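PDB 5FCY: Red carotenoid protein (RCP) from Nostoc sp., which binds carotenoids such as beta-carotene in a soluble, all-helical fold and is probably involved in cyanobacterial photoprotection. Local coordinates for residues G94-W102 with I143-M153. Residues are numbered along the deposited sequence; the frame is centred on the assembly and turned at random.
With BCR (beta-carotene), chain B.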
loop_
_atom_site.group_PDB
_atom_site.type_symbol
_atom_site.label_atom_id
_atom_site.label_comp_id
_atom_site.label_asym_id
_atom_site.label_seq_id
_atom_site.Cartn_x
_atom_site.Cartn_y
_atom_site.Cartn_z
ATOM N N GLY A 94 -5.336 -12.700 -5.182
ATOM C CA GLY A 94 -4.224 -13.308 -4.487
ATOM C C GLY A 94 -3.251 -12.275 -3.953
ATOM O O GLY A 94 -3.307 -11.091 -4.283
ATOM N N ASP A 95 -2.337 -12.748 -3.105
ATOM C CA ASP A 95 -1.349 -11.855 -2.507
ATOM C C ASP A 95 -0.508 -11.168 -3.577
ATOM O O ASP A 95 -0.322 -9.946 -3.548
ATOM C CB ASP A 95 -0.464 -12.636 -1.540
ATOM C CG ASP A 95 -1.246 -13.221 -0.388
ATOM O OD1 ASP A 95 -2.239 -12.592 0.033
ATOM O OD2 ASP A 95 -0.872 -14.310 0.097
ATOM N N THR A 96 0.012 -11.941 -4.532
ATOM C CA THR A 96 0.838 -11.366 -5.590
ATOM C C THR A 96 0.096 -10.254 -6.322
ATOM O O THR A 96 0.619 -9.146 -6.489
ATOM C CB THR A 96 1.262 -12.454 -6.575
ATOM O OG1 THR A 96 2.011 -13.458 -5.883
ATOM C CG2 THR A 96 2.116 -11.872 -7.699
ATOM N N THR A 97 -1.123 -10.536 -6.779
ATOM C CA THR A 97 -1.890 -9.524 -7.493
ATOM C C THR A 97 -2.105 -8.293 -6.620
ATOM O O THR A 97 -1.917 -7.157 -7.069
ATOM C CB THR A 97 -3.227 -10.110 -7.950
ATOM O OG1 THR A 97 -2.999 -11.366 -8.598
ATOM C CG2 THR A 97 -3.923 -9.164 -8.919
ATOM N N LYS A 98 -2.480 -8.505 -5.355
ATOM C CA LYS A 98 -2.696 -7.386 -4.445
ATOM C C LYS A 98 -1.464 -6.493 -4.371
ATOM O O LYS A 98 -1.575 -5.263 -4.433
ATOM C CB LYS A 98 -3.065 -7.907 -3.058
ATOM C CG LYS A 98 -4.482 -8.440 -2.952
ATOM C CD LYS A 98 -4.633 -9.351 -1.751
ATOM C CE LYS A 98 -6.078 -9.449 -1.307
ATOM N NZ LYS A 98 -6.334 -10.665 -0.494
ATOM N N LEU A 99 -0.278 -7.094 -4.251
ATOM C CA LEU A 99 0.947 -6.307 -4.158
ATOM C C LEU A 99 1.274 -5.628 -5.485
ATOM O O LEU A 99 1.744 -4.485 -5.504
ATOM C CB LEU A 99 2.100 -7.201 -3.704
ATOM C CG LEU A 99 3.478 -6.558 -3.555
ATOM C CD1 LEU A 99 3.424 -5.334 -2.661
ATOM C CD2 LEU A 99 4.448 -7.580 -2.994
ATOM N N LEU A 100 1.037 -6.315 -6.605
ATOM C CA LEU A 100 1.225 -5.686 -7.909
ATOM C C LEU A 100 0.297 -4.490 -8.072
ATOM O O LEU A 100 0.698 -3.450 -8.606
ATOM C CB LEU A 100 0.981 -6.703 -9.024
ATOM C CG LEU A 100 1.936 -7.897 -9.077
ATOM C CD1 LEU A 100 1.401 -8.956 -10.026
ATOM C CD2 LEU A 100 3.324 -7.456 -9.501
ATOM N N PHE A 101 -0.952 -4.626 -7.627
ATOM C CA PHE A 101 -1.884 -3.503 -7.656
ATOM C C PHE A 101 -1.318 -2.305 -6.907
ATOM O O PHE A 101 -1.359 -1.172 -7.400
ATOM C CB PHE A 101 -3.222 -3.928 -7.057
ATOM C CG PHE A 101 -4.136 -2.779 -6.744
ATOM C CD1 PHE A 101 -4.819 -2.125 -7.755
ATOM C CD2 PHE A 101 -4.318 -2.356 -5.438
ATOM C CE1 PHE A 101 -5.662 -1.068 -7.471
ATOM C CE2 PHE A 101 -5.161 -1.302 -5.147
ATOM C CZ PHE A 101 -5.834 -0.656 -6.165
ATOM N N TRP A 102 -0.785 -2.533 -5.706
ATOM C CA TRP A 102 -0.221 -1.431 -4.938
ATOM C C TRP A 102 1.013 -0.850 -5.616
ATOM O O TRP A 102 1.311 0.336 -5.440
ATOM C CB TRP A 102 0.106 -1.893 -3.518
ATOM C CG TRP A 102 -1.079 -1.847 -2.612
ATOM C CD1 TRP A 102 -1.850 -2.897 -2.216
ATOM C CD2 TRP A 102 -1.640 -0.681 -1.995
ATOM N NE1 TRP A 102 -2.855 -2.461 -1.385
ATOM C CE2 TRP A 102 -2.748 -1.104 -1.235
ATOM C CE3 TRP A 102 -1.310 0.677 -2.011
ATOM C CZ2 TRP A 102 -3.528 -0.219 -0.499
ATOM C CZ3 TRP A 102 -2.086 1.557 -1.278
ATOM C CH2 TRP A 102 -3.182 1.106 -0.533
ATOM N N ILE A 143 9.755 -8.220 0.394
ATOM C CA ILE A 143 8.638 -8.720 -0.406
ATOM C C ILE A 143 7.671 -9.498 0.476
ATOM O O ILE A 143 6.452 -9.304 0.418
ATOM C CB ILE A 143 9.157 -9.586 -1.570
ATOM C CG1 ILE A 143 10.090 -8.775 -2.470
ATOM C CG2 ILE A 143 7.995 -10.137 -2.401
ATOM C CD1 ILE A 143 11.026 -9.625 -3.276
ATOM N N THR A 144 8.204 -10.398 1.303
ATOM C CA THR A 144 7.361 -11.135 2.238
ATOM C C THR A 144 6.610 -10.183 3.159
ATOM O O THR A 144 5.409 -10.354 3.401
ATOM C CB THR A 144 8.216 -12.108 3.050
ATOM O OG1 THR A 144 8.938 -12.967 2.158
ATOM C CG2 THR A 144 7.350 -12.958 3.970
ATOM N N LEU A 145 7.302 -9.169 3.680
ATOM C CA LEU A 145 6.648 -8.172 4.520
ATOM C C LEU A 145 5.507 -7.492 3.770
ATOM O O LEU A 145 4.381 -7.406 4.274
ATOM C CB LEU A 145 7.677 -7.145 4.997
ATOM C CG LEU A 145 7.147 -5.865 5.648
ATOM C CD1 LEU A 145 6.300 -6.181 6.867
ATOM C CD2 LEU A 145 8.302 -4.951 6.021
ATOM N N PHE A 146 5.784 -7.009 2.556
ATOM C CA PHE A 146 4.778 -6.265 1.804
ATOM C C PHE A 146 3.574 -7.139 1.476
ATOM O O PHE A 146 2.426 -6.693 1.590
ATOM C CB PHE A 146 5.392 -5.704 0.521
ATOM C CG PHE A 146 6.603 -4.840 0.751
ATOM C CD1 PHE A 146 6.720 -4.072 1.896
ATOM C CD2 PHE A 146 7.628 -4.802 -0.181
ATOM C CE1 PHE A 146 7.833 -3.281 2.107
ATOM C CE2 PHE A 146 8.742 -4.011 0.024
ATOM C CZ PHE A 146 8.845 -3.253 1.169
ATOM N N ARG A 147 3.816 -8.385 1.063
ATOM C CA ARG A 147 2.712 -9.283 0.743
ATOM C C ARG A 147 1.798 -9.483 1.944
ATOM O O ARG A 147 0.570 -9.456 1.809
ATOM C CB ARG A 147 3.254 -10.626 0.256
ATOM C CG ARG A 147 3.929 -10.559 -1.105
ATOM C CD ARG A 147 4.469 -11.914 -1.544
ATOM N NE ARG A 147 3.428 -12.941 -1.566
ATOM C CZ ARG A 147 3.172 -13.788 -0.569
ATOM N NH1 ARG A 147 3.881 -13.752 0.554
ATOM N NH2 ARG A 147 2.197 -14.681 -0.696
ATOM N N ASP A 148 2.375 -9.684 3.131
ATOM C CA ASP A 148 1.556 -9.894 4.321
ATOM C C ASP A 148 0.858 -8.613 4.756
ATOM O O ASP A 148 -0.226 -8.671 5.347
ATOM C CB ASP A 148 2.414 -10.437 5.465
ATOM C CG ASP A 148 3.123 -11.726 5.104
ATOM O OD1 ASP A 148 2.595 -12.491 4.269
ATOM O OD2 ASP A 148 4.212 -11.974 5.659
ATOM N N TYR A 149 1.456 -7.454 4.478
ATOM C CA TYR A 149 0.842 -6.189 4.866
ATOM C C TYR A 149 -0.392 -5.892 4.018
ATOM O O TYR A 149 -1.441 -5.509 4.548
ATOM C CB TYR A 149 1.871 -5.059 4.757
ATOM C CG TYR A 149 1.284 -3.672 4.864
ATOM C CD1 TYR A 149 0.553 -3.288 5.980
ATOM C CD2 TYR A 149 1.472 -2.741 3.853
ATOM C CE1 TYR A 149 0.018 -2.022 6.078
ATOM C CE2 TYR A 149 0.941 -1.474 3.944
ATOM C CZ TYR A 149 0.215 -1.119 5.060
ATOM O OH TYR A 149 -0.319 0.143 5.162
ATOM N N VAL A 150 -0.292 -6.078 2.699
ATOM C CA VAL A 150 -1.416 -5.784 1.814
ATOM C C VAL A 150 -2.395 -6.947 1.693
ATOM O O VAL A 150 -3.544 -6.736 1.278
ATOM C CB VAL A 150 -0.925 -5.389 0.407
ATOM C CG1 VAL A 150 0.037 -4.215 0.489
ATOM C CG2 VAL A 150 -0.277 -6.574 -0.308
ATOM N N SER A 151 -1.982 -8.163 2.046
ATOM C CA SER A 151 -2.839 -9.328 1.845
ATOM C C SER A 151 -4.189 -9.205 2.537
ATOM O O SER A 151 -5.214 -9.503 1.897
ATOM C CB SER A 151 -2.107 -10.590 2.311
ATOM O OG SER A 151 -2.997 -11.690 2.360
ATOM N N PRO A 152 -4.280 -8.810 3.807
ATOM C CA PRO A 152 -5.585 -8.758 4.474
ATOM C C PRO A 152 -6.368 -7.474 4.248
ATOM O O PRO A 152 -7.392 -7.280 4.906
ATOM C CB PRO A 152 -5.204 -8.917 5.953
ATOM C CG PRO A 152 -3.880 -8.260 6.056
ATOM C CD PRO A 152 -3.176 -8.533 4.749
ATOM N N MET A 153 -5.936 -6.599 3.341
ATOM C CA MET A 153 -6.675 -5.372 3.087
ATOM C C MET A 153 -7.946 -5.677 2.292
ATOM O O MET A 153 -8.208 -6.816 1.894
ATOM C CB MET A 153 -5.797 -4.368 2.346
ATOM C CG MET A 153 -4.649 -3.816 3.173
ATOM S SD MET A 153 -3.676 -2.630 2.230
ATOM C CE MET A 153 -2.374 -2.240 3.394
HETATM C C1 BCR B . -2.764 12.257 1.296
HETATM C C2 BCR B . -2.450 13.490 2.139
HETATM C C3 BCR B . -2.207 13.190 3.615
HETATM C C4 BCR B . -1.543 11.833 3.810
HETATM C C5 BCR B . -0.906 11.375 2.521
HETATM C C6 BCR B . -1.690 11.197 1.460
HETATM C C7 BCR B . -1.578 10.077 0.468
HETATM C C8 BCR B . -0.687 9.063 0.489
HETATM C C9 BCR B . -0.681 7.999 -0.560
HETATM C C10 BCR B . 0.274 7.034 -0.512
HETATM C C11 BCR B . 0.402 5.920 -1.469
HETATM C C33 BCR B . 0.575 11.205 2.477
HETATM C C31 BCR B . -2.900 12.721 -0.153
HETATM C C32 BCR B . -4.079 11.678 1.789
HETATM C C34 BCR B . -1.737 8.049 -1.632
HETATM C C12 BCR B . 1.375 5.006 -1.316
HETATM C C13 BCR B . 1.552 3.855 -2.240
HETATM C C14 BCR B . 2.570 2.982 -2.013
HETATM C C15 BCR B . 2.862 1.798 -2.835
HETATM C C16 BCR B . 3.897 0.988 -2.566
HETATM C C17 BCR B . 4.143 -0.181 -3.424
HETATM C C18 BCR B . 5.157 -1.052 -3.250
HETATM C C19 BCR B . 5.251 -2.191 -4.203
HETATM C C20 BCR B . 6.152 -3.177 -4.112
HETATM C C21 BCR B . 6.154 -4.263 -5.103
HETATM C C22 BCR B . 7.052 -5.267 -5.091
HETATM C C23 BCR B . 6.966 -6.293 -6.169
HETATM C C24 BCR B . 7.868 -7.271 -6.324
HETATM C C25 BCR B . 7.805 -8.294 -7.408
HETATM C C26 BCR B . 6.884 -8.299 -8.373
HETATM C C27 BCR B . 5.998 -9.515 -8.519
HETATM C C28 BCR B . 6.736 -10.737 -7.989
HETATM C C29 BCR B . 8.239 -10.616 -8.216
HETATM C C30 BCR B . 8.825 -9.412 -7.478
HETATM C C35 BCR B . 0.577 3.712 -3.375
HETATM C C36 BCR B . 6.130 -0.843 -2.123
HETATM C C37 BCR B . 8.097 -5.275 -4.011
HETATM C C38 BCR B . 6.777 -7.174 -9.372
HETATM C C39 BCR B . 10.042 -8.883 -8.224
HETATM C C40 BCR B . 9.254 -9.867 -6.088
#
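Leu99 is the knob of this contact, set in a hole formed by Ile143, Phe146, Arg147 and Val150. Its CB lies 4.2 Å from CG2 of Val150. CG is turned anti to the backbone N (chi1 180°) and reaches the polyene of beta-carotene, at C21. There the side chain forks. CD1 touches both CB of Phe146 (3.8 Å) and C20 of the carotenoid, while CD2 rests on CG of Arg147 at 3.6 Å. One leucine thus touches both the partner helix and the pigment. Ile143, Phe146, Leu100 and Trp102 line the same pocket.

Polar bonds gather at the start of helix 95-110. Asp95 OD1 accepts a hydrogen bond from Ser151 OG (2.6 Å), which comes from above the carboxylate plane. OD2 forms a salt bridge with Arg147 NH2, the guanidinium standing nearly perpendicular to the carboxylate (79°). Lys98 runs out almost straight, and its NZ donates to Ser151 O at 2.9 Å, in the carbonyl plane.

One turn after Lys98, the Trp102 indole takes Val150 CG1 over a face of its five-membered ring, a CH-pi contact. Met153 SD approaches the same indole obliquely, 3.6 Å from CZ2, as a Met-aromatic contact. Trp102 NE1 is hydrogen-bonded to Tyr90 OH, which also bonds Val150 O.

The two helix segments cross nearly at right angles (95°), their axes 8.9 Å apart. The contact joins the N-terminal part of helix 95-110 to helix 139-150 and the type I turn (Val150 to Met153) that follows it, in the all-helical fold of the orange carotenoid protein N-terminal family. Helix 53-64 packs on Leu100 and Phe101, helix 9-19 on Leu145, and helix 68-79 on Trp102 and Met153.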